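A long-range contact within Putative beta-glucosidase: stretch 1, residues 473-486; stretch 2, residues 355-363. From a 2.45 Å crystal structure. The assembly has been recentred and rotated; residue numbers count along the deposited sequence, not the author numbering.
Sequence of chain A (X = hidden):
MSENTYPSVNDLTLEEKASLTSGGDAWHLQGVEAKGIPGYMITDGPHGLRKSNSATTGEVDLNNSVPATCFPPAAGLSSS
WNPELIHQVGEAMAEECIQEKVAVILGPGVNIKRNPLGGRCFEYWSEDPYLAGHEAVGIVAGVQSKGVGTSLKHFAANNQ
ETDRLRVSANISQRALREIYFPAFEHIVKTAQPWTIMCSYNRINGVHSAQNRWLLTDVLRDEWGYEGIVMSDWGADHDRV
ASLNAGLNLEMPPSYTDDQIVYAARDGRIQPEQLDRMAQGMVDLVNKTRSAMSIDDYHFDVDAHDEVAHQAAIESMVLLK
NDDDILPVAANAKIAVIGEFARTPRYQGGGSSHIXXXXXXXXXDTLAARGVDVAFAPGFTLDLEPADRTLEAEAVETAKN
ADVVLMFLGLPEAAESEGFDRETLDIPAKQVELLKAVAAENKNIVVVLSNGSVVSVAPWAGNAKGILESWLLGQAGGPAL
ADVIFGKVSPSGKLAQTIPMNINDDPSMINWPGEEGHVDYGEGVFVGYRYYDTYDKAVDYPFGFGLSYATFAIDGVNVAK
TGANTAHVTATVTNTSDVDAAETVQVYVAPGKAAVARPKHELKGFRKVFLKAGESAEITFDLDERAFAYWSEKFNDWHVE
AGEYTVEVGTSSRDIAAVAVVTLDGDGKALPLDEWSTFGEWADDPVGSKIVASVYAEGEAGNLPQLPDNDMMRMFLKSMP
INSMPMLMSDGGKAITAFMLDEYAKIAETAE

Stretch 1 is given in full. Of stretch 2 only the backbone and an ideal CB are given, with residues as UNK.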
# COMPACT_ATOMS: atom_id res chain seq x y z
N GLY A 473 14.60 -1.01 -2.28
CA GLY A 473 14.86 -1.34 -3.67
C GLY A 473 16.34 -1.29 -4.00
O GLY A 473 17.21 -1.22 -3.12
N GLN A 474 16.63 -1.30 -5.30
CA GLN A 474 18.01 -1.46 -5.75
C GLN A 474 18.87 -0.23 -5.47
O GLN A 474 20.10 -0.33 -5.50
CB GLN A 474 18.06 -1.78 -7.24
CG GLN A 474 17.75 -0.60 -8.15
CD GLN A 474 17.87 -0.95 -9.61
OE1 GLN A 474 17.52 -2.05 -10.03
NE2 GLN A 474 18.40 -0.03 -10.41
N ALA A 475 18.27 0.93 -5.21
CA ALA A 475 19.00 2.17 -5.01
C ALA A 475 19.07 2.59 -3.54
O ALA A 475 19.30 3.77 -3.25
CB ALA A 475 18.40 3.29 -5.85
N GLY A 476 18.90 1.65 -2.61
CA GLY A 476 18.91 2.00 -1.20
C GLY A 476 20.25 2.53 -0.72
O GLY A 476 20.31 3.42 0.12
N GLY A 477 21.34 1.97 -1.25
CA GLY A 477 22.67 2.38 -0.86
C GLY A 477 22.90 3.88 -0.96
O GLY A 477 23.13 4.57 0.04
N PRO A 478 22.85 4.41 -2.19
CA PRO A 478 23.02 5.87 -2.35
C PRO A 478 22.00 6.68 -1.58
O PRO A 478 22.33 7.75 -1.05
CB PRO A 478 22.88 6.06 -3.87
CG PRO A 478 23.26 4.74 -4.45
CD PRO A 478 22.76 3.72 -3.48
N ALA A 479 20.75 6.20 -1.50
CA ALA A 479 19.72 6.96 -0.80
C ALA A 479 20.03 7.07 0.69
O ALA A 479 19.81 8.13 1.29
CB ALA A 479 18.36 6.29 -1.01
N LEU A 480 20.53 5.99 1.29
CA LEU A 480 20.89 6.03 2.71
C LEU A 480 22.02 7.02 2.96
O LEU A 480 22.00 7.76 3.95
CB LEU A 480 21.28 4.63 3.18
CG LEU A 480 20.14 3.62 3.34
CD1 LEU A 480 20.69 2.21 3.54
CD2 LEU A 480 19.21 4.02 4.48
N ALA A 481 23.01 7.06 2.06
CA ALA A 481 24.11 7.99 2.23
C ALA A 481 23.63 9.43 2.17
O ALA A 481 24.07 10.28 2.96
CB ALA A 481 25.18 7.74 1.16
N ASP A 482 22.71 9.73 1.25
CA ASP A 482 22.21 11.09 1.09
C ASP A 482 21.43 11.55 2.31
O ASP A 482 21.51 12.72 2.71
CB ASP A 482 21.34 11.18 -0.16
CG ASP A 482 22.15 11.06 -1.44
OD1 ASP A 482 23.39 11.00 -1.36
OD2 ASP A 482 21.53 11.02 -2.53
N VAL A 483 20.66 10.66 2.93
CA VAL A 483 19.86 11.04 4.09
C VAL A 483 20.72 11.11 5.34
O VAL A 483 20.70 12.09 6.09
CB VAL A 483 18.68 10.08 4.26
CG1 VAL A 483 17.98 10.34 5.59
CG2 VAL A 483 17.70 10.22 3.10
N ILE A 484 21.51 10.06 5.58
CA ILE A 484 22.30 9.96 6.81
C ILE A 484 23.34 11.07 6.87
O ILE A 484 23.63 11.61 7.95
CB ILE A 484 22.94 8.56 6.91
CG1 ILE A 484 21.86 7.50 7.13
CG2 ILE A 484 24.00 8.52 8.00
CD1 ILE A 484 22.37 6.08 7.05
N PHE A 485 23.89 11.45 5.72
CA PHE A 485 24.92 12.48 5.68
C PHE A 485 24.39 13.83 5.25
O PHE A 485 25.17 14.74 4.96
CB PHE A 485 26.07 12.03 4.77
CG PHE A 485 26.83 10.87 5.32
CD1 PHE A 485 27.85 11.08 6.24
CD2 PHE A 485 26.52 9.58 4.96
CE1 PHE A 485 28.55 10.02 6.77
CE2 PHE A 485 27.21 8.51 5.49
CZ PHE A 485 28.23 8.73 6.39
N GLY A 486 23.07 13.98 5.19
CA GLY A 486 22.47 15.29 5.09
C GLY A 486 22.42 15.89 3.71
O GLY A 486 22.13 17.08 3.58
N UNK A 355 16.00 -9.25 -10.44
CA UNK A 355 17.43 -9.06 -10.67
C UNK A 355 17.68 -7.60 -11.02
O UNK A 355 17.33 -7.18 -12.12
CB UNK A 355 17.94 -9.98 -11.78
N UNK A 356 18.28 -6.81 -10.13
CA UNK A 356 18.40 -5.38 -10.41
C UNK A 356 19.38 -5.09 -11.53
O UNK A 356 20.32 -5.83 -11.78
CB UNK A 356 18.83 -4.63 -9.15
N UNK A 357 19.12 -3.98 -12.24
CA UNK A 357 20.07 -3.51 -13.23
C UNK A 357 21.39 -3.12 -12.57
O UNK A 357 22.47 -3.42 -13.09
CB UNK A 357 19.49 -2.33 -14.00
N UNK A 358 21.31 -2.44 -11.43
CA UNK A 358 22.48 -2.09 -10.66
C UNK A 358 22.09 -2.00 -9.19
O UNK A 358 21.02 -1.48 -8.86
CB UNK A 358 23.09 -0.78 -11.15
N UNK A 359 22.93 -2.53 -8.32
CA UNK A 359 22.70 -2.40 -6.89
C UNK A 359 24.04 -2.19 -6.20
O UNK A 359 24.98 -2.97 -6.42
CB UNK A 359 21.98 -3.63 -6.33
N UNK A 360 24.12 -1.16 -5.37
CA UNK A 360 25.32 -0.84 -4.61
C UNK A 360 24.96 -0.75 -3.14
O UNK A 360 24.10 0.05 -2.75
CB UNK A 360 25.95 0.46 -5.10
N UNK A 361 25.62 -1.56 -2.32
CA UNK A 361 25.32 -1.60 -0.90
C UNK A 361 25.72 -0.29 -0.23
O UNK A 361 26.35 0.59 -0.82
CB UNK A 361 26.03 -2.78 -0.24
N UNK A 362 25.35 -0.17 1.05
CA UNK A 362 25.70 1.02 1.80
C UNK A 362 27.21 1.12 1.99
O UNK A 362 27.78 2.21 1.92
CB UNK A 362 24.99 1.02 3.16
N UNK A 363 27.87 -0.03 2.21
CA UNK A 363 29.32 -0.04 2.36
C UNK A 363 30.01 0.42 1.08
O UNK A 363 30.87 1.31 1.11
CB UNK A 363 29.80 -1.44 2.75

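Positions 355 and 363 make no contact with stretch 1: at 355 the CA-to-CB bond is directed away, and 363 is out of reach. Almost any residue would be tolerated at either; they are Thr355 and Leu363.

At position 356 the CA-to-CB bond points toward Gln474, and the ideal CB of 356 lies 3.0 Å from Gln474 OE1, so the carboxamide oxygen crowds it. The backbone angles, phi/psi of -70/151, suit proline among several residues. The residue is Pro356, whose CB sits slightly farther off, 3.2 Å from Gln474 OE1.

Position 357 offers its backbone N to Gln474 OE1, while Gln474 NE2 lies 4.4 Å from the ideal CB of 357. A short side chain with an acceptor, such as serine, threonine, aspartate or asparagine, could meet that donor. Thr357 does so in the p rotamer: Gln474 NE2 donates to Thr357 OG1 at 3.1 Å, and Thr357 N returns a weak hydrogen bond to Gln474 OE1 at 3.3 Å. The carboxamide is thus met at its nitrogen by a good hydrogen bond and at its oxygen by a weak one.

At position 358 the ideal CB points sideways, 4.8 Å from Gln474 NE2, and many side chains would suit, polar or long ones among them. The residue is Lys358; Lys358 CG comes within 3.9 Å of Gln474 NE2 before the end leads away.

Position 359 runs alongside the backbone of Gln474, with the ideal CB of 359 lying 3.9 Å from Gln474 O. Several unbranched or apolar side chains would suit. Met359 places CG 3.5 Å from Gln474 O, and its end then leads away.

Position 360 contributes chiefly through its carbonyl: the O of 360 lies 3.3 Å from Gly477 CA in a CA-H...O contact, an approach possible because Gly477 has no side chain. The ideal CB of 360 points sideways, 4.8 Å from Pro478 CD, leaving the side chain loosely specified; threonine, valine or serine would all be plausible, and the residue is Thr360.

Position 361 directs its CB away from stretch 1 and immediately precedes a helix, where serine, threonine, aspartate or asparagine commonly caps. Ser361 uses its side chain to cap a backbone N just past the stretch.

Position 362 has a sideways CB, but Gly477, Leu480, Ala481 and Ile484 form a hollow that a large apolar or aromatic side chain could enter. Phe362, in the t rotamer, fills it as a knob: Phe362 CD1 lies 3.5 Å from Leu480 CB, and Phe362 CZ 3.8 Å from Ile484 CD1. Phe362 CZ also approaches the edge of the Phe485 ring, 4.2 Å from Phe485 CE2.

Stretch 2, residues 355-363: TPTKMTSFL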
# COMPACT_ATOMS: atom_id res chain seq x y z
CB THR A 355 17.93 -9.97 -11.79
OG1 THR A 355 17.78 -11.34 -11.42
CG2 THR A 355 19.40 -9.68 -12.08
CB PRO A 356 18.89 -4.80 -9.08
CG PRO A 356 19.55 -5.93 -8.37
CD PRO A 356 18.98 -7.22 -8.90
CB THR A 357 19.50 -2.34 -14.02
OG1 THR A 357 19.15 -1.28 -13.11
CG2 THR A 357 18.25 -2.76 -14.77
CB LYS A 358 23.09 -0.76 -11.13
CG LYS A 358 22.18 0.45 -10.98
CD LYS A 358 22.73 1.65 -11.73
CE LYS A 358 22.70 1.42 -13.22
NZ LYS A 358 23.44 2.48 -13.96
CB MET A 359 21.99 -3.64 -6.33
CG MET A 359 21.48 -3.48 -4.91
SD MET A 359 22.64 -4.04 -3.66
CE MET A 359 22.83 -5.76 -4.12
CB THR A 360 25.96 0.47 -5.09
OG1 THR A 360 26.34 0.35 -6.46
CG2 THR A 360 27.19 0.81 -4.25
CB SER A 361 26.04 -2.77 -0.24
OG SER A 361 27.44 -2.56 -0.24
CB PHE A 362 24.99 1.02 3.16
CG PHE A 362 25.18 2.28 3.95
CD1 PHE A 362 24.54 3.45 3.58
CD2 PHE A 362 26.01 2.30 5.06
CE1 PHE A 362 24.71 4.61 4.30
CE2 PHE A 362 26.19 3.46 5.80
CZ PHE A 362 25.53 4.62 5.41
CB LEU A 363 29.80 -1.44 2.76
CG LEU A 363 29.59 -1.86 4.21
CD1 LEU A 363 30.26 -3.20 4.46
CD2 LEU A 363 30.11 -0.80 5.18
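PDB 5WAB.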